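Local coordinates for protein DNA annealing helicase and endonuclease ZRANB3 (PDB 5MKW) that anneals DNA strands and cleaves DNA to maintain genome stability at stalled replication forks, the part described being its zinc-binding HNH endonuclease domain, at residues A[7-12]-A[70-75]; A[18-23]-A[93-98]. One frame throughout, in Å; residues are numbered along the deposited sequence. Where two conformers were deposited one is given.

Interaction 1 of 2, residues A[7-12]-A[70-75]; sequences YLRAKV and HFWQVD
At the crossing of helix 7-12 over strand 72-75, the backbone carbonyl of Trp-72 accepts two hydrogen bonds from the side chain of Arg-9. The guanidinium meets it end-on with two nitrogens: NH1 gives the strong bond, 2.8 Å from Arg-9 NH1 to Trp-72 O and fairly straight at 162°, while NH2 adds a longer, more bent one at 3.3 Å to the same oxygen. That oxygen lies in the guanidinium plane, although both donors stand above the plane of the carbonyl. A bend at chi3 (68°) turns the arginine chain so that its flat end lies over the six-membered ring of Trp-72, with Arg-9 CZ 3.8 Å from the ring centroid and the two planes 22° apart, a cation-pi stack. The indole NE1 is bonded to Gln-28. One water accepts from Arg-9 NH1 and from Val-74 N and donates to Gln-73 OE1, while Gln-73 NE2 is taken by Gly-69 O. Val-74 fills the apolar side, its CG2 3.6 Å from Arg-9 CA and its CG1 4.0 Å from Val-12 CG2. An alanine here would probably cost the Trp-72 carbonyl both guanidinium bonds, the water one partner and the indole its stacked cation, loosening helix from strand. A charge held in its plane by hydrogen bonds and across its face by the indole thus fastens helix 5-16 across the HNH domain's first strand.

Interaction 2 of 2, residues A[18-23]-A[93-98]; sequences GVCQLC and QTLCTV. With ZN (zinc ion), chain C.
Cys-20 SG is the best-held polar atom here, gripped four times: by the zinc ion, 2.4 Å away, and by three backbone N-H groups. Cys-96 N approaches from strand 93-96 at 3.3 Å from Cys-20 SG, nearly straight at 169°, while Leu-22 N and Cys-23 N come from the sulfur's own loop in longer bonds of 3.5 and 3.6 Å. The sulfur reaches this position by standing anti to its backbone N (chi1 -180°). Cys-23 and Cys-96 bring their sulfurs to the same ion from the crowded position between backbone N and carbonyl carbon, and Cys-99 supplies the fourth ligand. Beside the metal, Gln-21 N donates to Thr-94 O at 2.9 Å, tying loop to strand. The Gln-21 side chain bends at chi2 so that its NE2 returns to Val-19 O, 2.9 Å away; that oxygen lies in the plane of the Gln-21 amide, though the donor stands above the carbonyl plane. Thr-94 lies against the Val-19 carbonyl with CB and CG2; its OG1 is bonded to Glu-16 and accepts from a water that itself accepts from Gly-18 N. Leu-22 crosses Leu-95 obliquely, with Leu-22 CG 3.5 Å from Leu-95 CD2. Two Cys-X-X-Cys pairs, one in the loop and one starting at Cys-96, the N-cap of helix 97-118 whose sulfur also caps a backbone N just beyond, make a four-cysteine site. Such ligands are consistent with a structural zinc, and the N-H groups aimed at Cys-20 would probably draw off part of its thiolate charge.

Interactions 1 and 2 show how a small, mostly helical domain can be gathered on one two-stranded sheet: their centres lie about 9 Å apart, and each adds a different N-terminal element to one strand of the antiparallel pair 72-76 and 92-96. With helix 97-118, these strands form the beta-beta-alpha arrangement of the HNH (His-Me finger) family. Along the chain the segments alternate, 7-12, 18-23, 70-75, 93-98, so the two contacts cross. The strands meet through backbone bonds such as Asp-75 with Gln-93, and His-70 O probably bonds to Thr-97 OG1. Val-12 also packs on Thr-94. Helix 5-16, the zinc loop and the region carrying endonuclease activity are therefore joined into a single unit.

Interaction 1 of 2, residues A[7-12]-A[70-75]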
loop_
_atom_site.group_PDB
_atom_site.type_symbol
_atom_site.label_atom_id
_atom_site.label_comp_id
_atom_site.label_asym_id
_atom_site.label_seq_id
_atom_site.Cartn_x
_atom_site.Cartn_y
_atom_site.Cartn_z
ATOM N N TYR A 7 9.188 2.605 11.916
ATOM C CA TYR A 7 10.564 2.913 11.637
ATOM C C TYR A 7 10.798 2.740 10.155
ATOM O O TYR A 7 11.409 3.598 9.497
ATOM C CB TYR A 7 11.487 1.983 12.443
ATOM C CG TYR A 7 12.949 2.047 12.039
ATOM C CD1 TYR A 7 13.703 3.172 12.349
ATOM C CD2 TYR A 7 13.509 1.085 11.218
ATOM C CE1 TYR A 7 15.011 3.280 11.933
ATOM C CE2 TYR A 7 14.843 1.145 10.838
ATOM C CZ TYR A 7 15.588 2.228 11.229
ATOM O OH TYR A 7 16.841 2.409 10.770
ATOM N N LEU A 8 10.401 1.577 9.639
ATOM C CA LEU A 8 10.658 1.259 8.245
ATOM C C LEU A 8 9.983 2.250 7.275
ATOM O O LEU A 8 10.599 2.673 6.292
ATOM C CB LEU A 8 10.255 -0.172 7.964
ATOM C CG LEU A 8 11.153 -1.196 8.684
ATOM C CD1 LEU A 8 10.586 -2.573 8.397
ATOM C CD2 LEU A 8 12.611 -1.132 8.233
ATOM N N ARG A 9 8.731 2.615 7.566
ATOM C CA ARG A 9 7.990 3.573 6.738
ATOM C C ARG A 9 8.769 4.862 6.664
ATOM O O ARG A 9 8.986 5.419 5.582
ATOM C CB ARG A 9 6.575 3.822 7.287
ATOM C CG ARG A 9 5.581 2.666 7.069
ATOM C CD ARG A 9 4.241 2.937 7.783
ATOM N NE ARG A 9 3.578 4.054 7.105
ATOM C CZ ARG A 9 2.830 3.942 6.011
ATOM N NH1 ARG A 9 2.597 2.751 5.480
ATOM N NH2 ARG A 9 2.311 5.026 5.447
ATOM N N ALA A 10 9.251 5.310 7.807
ATOM C CA ALA A 10 9.902 6.623 7.877
ATOM C C ALA A 10 11.230 6.579 7.148
ATOM O O ALA A 10 11.557 7.504 6.394
ATOM C CB ALA A 10 10.087 7.058 9.313
ATOM N N LYS A 11 11.930 5.481 7.271
ATOM C CA LYS A 11 13.220 5.325 6.564
ATOM C C LYS A 11 13.053 5.278 5.061
ATOM O O LYS A 11 13.777 5.969 4.338
ATOM C CB LYS A 11 13.963 4.085 6.978
ATOM C CG LYS A 11 14.540 4.098 8.377
ATOM C CD LYS A 11 15.562 5.187 8.600
ATOM C CE LYS A 11 16.703 5.115 7.620
ATOM N NZ LYS A 11 17.719 6.094 8.082
ATOM N N VAL A 12 12.044 4.544 4.582
ATOM C CA VAL A 12 11.820 4.476 3.140
ATOM C C VAL A 12 11.330 5.840 2.619
ATOM O O VAL A 12 11.768 6.305 1.581
ATOM C CB VAL A 12 10.833 3.357 2.779
ATOM C CG1 VAL A 12 10.456 3.446 1.330
ATOM C CG2 VAL A 12 11.423 1.985 3.097
ATOM N N HIS A 70 -3.566 4.186 4.585
ATOM C CA HIS A 70 -4.583 3.930 3.579
ATOM C C HIS A 70 -4.103 4.168 2.179
ATOM O O HIS A 70 -4.735 3.701 1.217
ATOM C CB HIS A 70 -5.830 4.803 3.795
ATOM C CG HIS A 70 -6.607 4.460 5.009
ATOM N ND1 HIS A 70 -7.166 5.424 5.812
ATOM C CD2 HIS A 70 -6.986 3.258 5.525
ATOM C CE1 HIS A 70 -7.867 4.838 6.768
ATOM N NE2 HIS A 70 -7.799 3.528 6.595
ATOM N N PHE A 71 -3.058 4.969 2.043
ATOM C CA PHE A 71 -2.585 5.430 0.738
ATOM C C PHE A 71 -1.306 4.704 0.259
ATOM O O PHE A 71 -1.151 4.447 -0.943
ATOM C CB PHE A 71 -2.372 6.951 0.805
ATOM C CG PHE A 71 -3.646 7.724 0.986
ATOM C CD1 PHE A 71 -4.227 7.840 2.243
ATOM C CD2 PHE A 71 -4.364 8.137 -0.110
ATOM C CE1 PHE A 71 -5.456 8.487 2.405
ATOM C CE2 PHE A 71 -5.581 8.757 0.037
ATOM C CZ PHE A 71 -6.130 8.956 1.308
ATOM N N TRP A 72 -0.353 4.467 1.163
ATOM C CA TRP A 72 0.883 3.748 0.805
ATOM C C TRP A 72 1.372 2.859 1.947
ATOM O O TRP A 72 1.068 3.098 3.116
ATOM C CB TRP A 72 2.024 4.693 0.323
ATOM C CG TRP A 72 2.514 5.669 1.295
ATOM C CD1 TRP A 72 2.020 6.917 1.517
ATOM C CD2 TRP A 72 3.630 5.517 2.185
ATOM N NE1 TRP A 72 2.733 7.553 2.510
ATOM C CE2 TRP A 72 3.744 6.726 2.919
ATOM C CE3 TRP A 72 4.563 4.507 2.400
ATOM C CZ2 TRP A 72 4.735 6.942 3.871
ATOM C CZ3 TRP A 72 5.549 4.705 3.402
ATOM C CH2 TRP A 72 5.640 5.943 4.086
ATOM N N GLN A 73 2.141 1.844 1.565
ATOM C CA GLN A 73 2.692 0.822 2.443
ATOM C C GLN A 73 4.136 0.548 1.985
ATOM O O GLN A 73 4.421 0.659 0.793
ATOM C CB GLN A 73 1.903 -0.489 2.267
ATOM C CG GLN A 73 0.494 -0.472 2.821
ATOM C CD GLN A 73 0.509 -0.412 4.344
ATOM O OE1 GLN A 73 1.376 -1.033 4.973
ATOM N NE2 GLN A 73 -0.283 0.486 4.924
ATOM N N VAL A 74 5.014 0.163 2.927
ATOM C CA VAL A 74 6.319 -0.405 2.594
ATOM C C VAL A 74 6.188 -1.892 2.311
ATOM O O VAL A 74 5.482 -2.609 3.039
ATOM C CB VAL A 74 7.300 -0.212 3.764
ATOM C CG1 VAL A 74 8.632 -0.885 3.483
ATOM C CG2 VAL A 74 7.498 1.267 4.008
ATOM N N ASP A 75 6.871 -2.376 1.283
ATOM C CA ASP A 75 6.834 -3.799 0.990
ATOM C C ASP A 75 8.166 -4.218 0.391
ATOM O O ASP A 75 9.065 -3.388 0.187
ATOM C CB ASP A 75 5.670 -4.096 0.027
ATOM C CG ASP A 75 5.139 -5.541 0.125
ATOM O OD1 ASP A 75 5.871 -6.459 0.604
ATOM O OD2 ASP A 75 4.020 -5.759 -0.381
HETATM O O HOH W 1 3.717 0.046 5.747
#

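Interaction 2 of 2, residues A[18-23]-A[93-98]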
loop_
_atom_site.group_PDB
_atom_site.type_symbol
_atom_site.label_atom_id
_atom_site.label_comp_id
_atom_site.label_asym_id
_atom_site.label_seq_id
_atom_site.Cartn_x
_atom_site.Cartn_y
_atom_site.Cartn_z
ATOM N N GLY A 18 6.691 8.700 -0.347
ATOM C CA GLY A 18 5.347 8.211 -0.530
ATOM C C GLY A 18 4.950 8.086 -1.984
ATOM O O GLY A 18 3.754 8.077 -2.291
ATOM N N VAL A 19 5.942 7.897 -2.866
ATOM C CA VAL A 19 5.704 7.676 -4.315
ATOM C C VAL A 19 5.817 6.213 -4.678
ATOM O O VAL A 19 6.783 5.533 -4.260
ATOM C CB VAL A 19 6.739 8.429 -5.168
ATOM C CG1 VAL A 19 6.469 8.186 -6.656
ATOM C CG2 VAL A 19 6.667 9.912 -4.850
ATOM N N CYS A 20 4.757 5.658 -5.236
ATOM C CA CYS A 20 4.722 4.206 -5.500
ATOM C C CYS A 20 5.785 3.852 -6.528
ATOM O O CYS A 20 5.881 4.515 -7.590
ATOM C CB CYS A 20 3.372 3.775 -6.059
ATOM S SG CYS A 20 3.248 1.996 -6.402
ATOM N N GLN A 21 6.575 2.828 -6.222
ATOM C CA GLN A 21 7.704 2.484 -7.085
ATOM C C GLN A 21 7.296 1.617 -8.261
ATOM O O GLN A 21 8.074 1.457 -9.182
ATOM C CB GLN A 21 8.796 1.812 -6.279
ATOM C CG GLN A 21 9.370 2.712 -5.216
ATOM C CD GLN A 21 9.952 4.016 -5.809
ATOM O OE1 GLN A 21 10.967 3.992 -6.485
ATOM N NE2 GLN A 21 9.306 5.140 -5.542
ATOM N N LEU A 22 6.047 1.143 -8.267
ATOM C CA LEU A 22 5.515 0.380 -9.406
ATOM C C LEU A 22 4.753 1.241 -10.396
ATOM O O LEU A 22 4.959 1.094 -11.593
ATOM C CB LEU A 22 4.646 -0.788 -8.950
ATOM C CG LEU A 22 5.371 -1.776 -8.040
ATOM C CD1 LEU A 22 4.543 -3.002 -7.723
ATOM C CD2 LEU A 22 6.733 -2.165 -8.620
ATOM N N CYS A 23 3.846 2.095 -9.911
ATOM C CA CYS A 23 2.976 2.849 -10.789
ATOM C C CYS A 23 3.197 4.359 -10.740
ATOM O O CYS A 23 2.629 5.072 -11.548
ATOM C CB CYS A 23 1.503 2.531 -10.477
ATOM S SG CYS A 23 0.892 3.325 -8.981
ATOM N N GLN A 93 10.481 -1.003 -0.511
ATOM C CA GLN A 93 9.986 -0.025 -1.441
ATOM C C GLN A 93 8.603 0.425 -0.987
ATOM O O GLN A 93 7.898 -0.303 -0.292
ATOM C CB GLN A 93 9.948 -0.579 -2.860
ATOM C CG GLN A 93 8.815 -1.580 -3.107
ATOM C CD GLN A 93 8.800 -2.207 -4.466
ATOM O OE1 GLN A 93 8.334 -3.370 -4.653
ATOM N NE2 GLN A 93 9.458 -1.566 -5.368
ATOM N N THR A 94 8.246 1.620 -1.440
ATOM C CA THR A 94 6.941 2.191 -1.296
ATOM C C THR A 94 6.048 1.671 -2.393
ATOM O O THR A 94 6.401 1.696 -3.590
ATOM C CB THR A 94 7.047 3.740 -1.416
ATOM O OG1 THR A 94 7.953 4.243 -0.417
ATOM C CG2 THR A 94 5.699 4.364 -1.222
ATOM N N LEU A 95 4.884 1.199 -1.976
ATOM C CA LEU A 95 3.794 0.851 -2.888
ATOM C C LEU A 95 2.559 1.643 -2.484
ATOM O O LEU A 95 2.238 1.743 -1.284
ATOM C CB LEU A 95 3.447 -0.652 -2.794
ATOM C CG LEU A 95 4.480 -1.715 -3.171
ATOM C CD1 LEU A 95 3.869 -3.107 -3.078
ATOM C CD2 LEU A 95 5.033 -1.492 -4.565
ATOM N N CYS A 96 1.803 2.142 -3.460
ATOM C CA CYS A 96 0.482 2.617 -3.163
ATOM C C CYS A 96 -0.371 1.409 -2.698
ATOM O O CYS A 96 -0.017 0.221 -2.896
ATOM C CB CYS A 96 -0.156 3.292 -4.401
ATOM S SG CYS A 96 -0.677 2.160 -5.689
ATOM N N THR A 97 -1.502 1.702 -2.072
ATOM C CA THR A 97 -2.305 0.627 -1.500
ATOM C C THR A 97 -2.994 -0.252 -2.539
ATOM O O THR A 97 -3.258 -1.392 -2.271
ATOM C CB THR A 97 -3.281 1.160 -0.452
ATOM O OG1 THR A 97 -3.851 2.400 -0.907
ATOM C CG2 THR A 97 -2.500 1.381 0.869
ATOM N N VAL A 98 -3.216 0.255 -3.741
ATOM C CA VAL A 98 -3.787 -0.530 -4.813
ATOM C C VAL A 98 -2.741 -1.548 -5.317
ATOM O O VAL A 98 -3.005 -2.733 -5.419
ATOM C CB VAL A 98 -4.303 0.366 -5.957
ATOM C CG1 VAL A 98 -4.591 -0.447 -7.217
ATOM C CG2 VAL A 98 -5.561 1.124 -5.522
HETATM ZN ZN ZN C . 1.057 1.814 -7.246
HETATM O O HOH W 2 7.531 6.360 1.110
#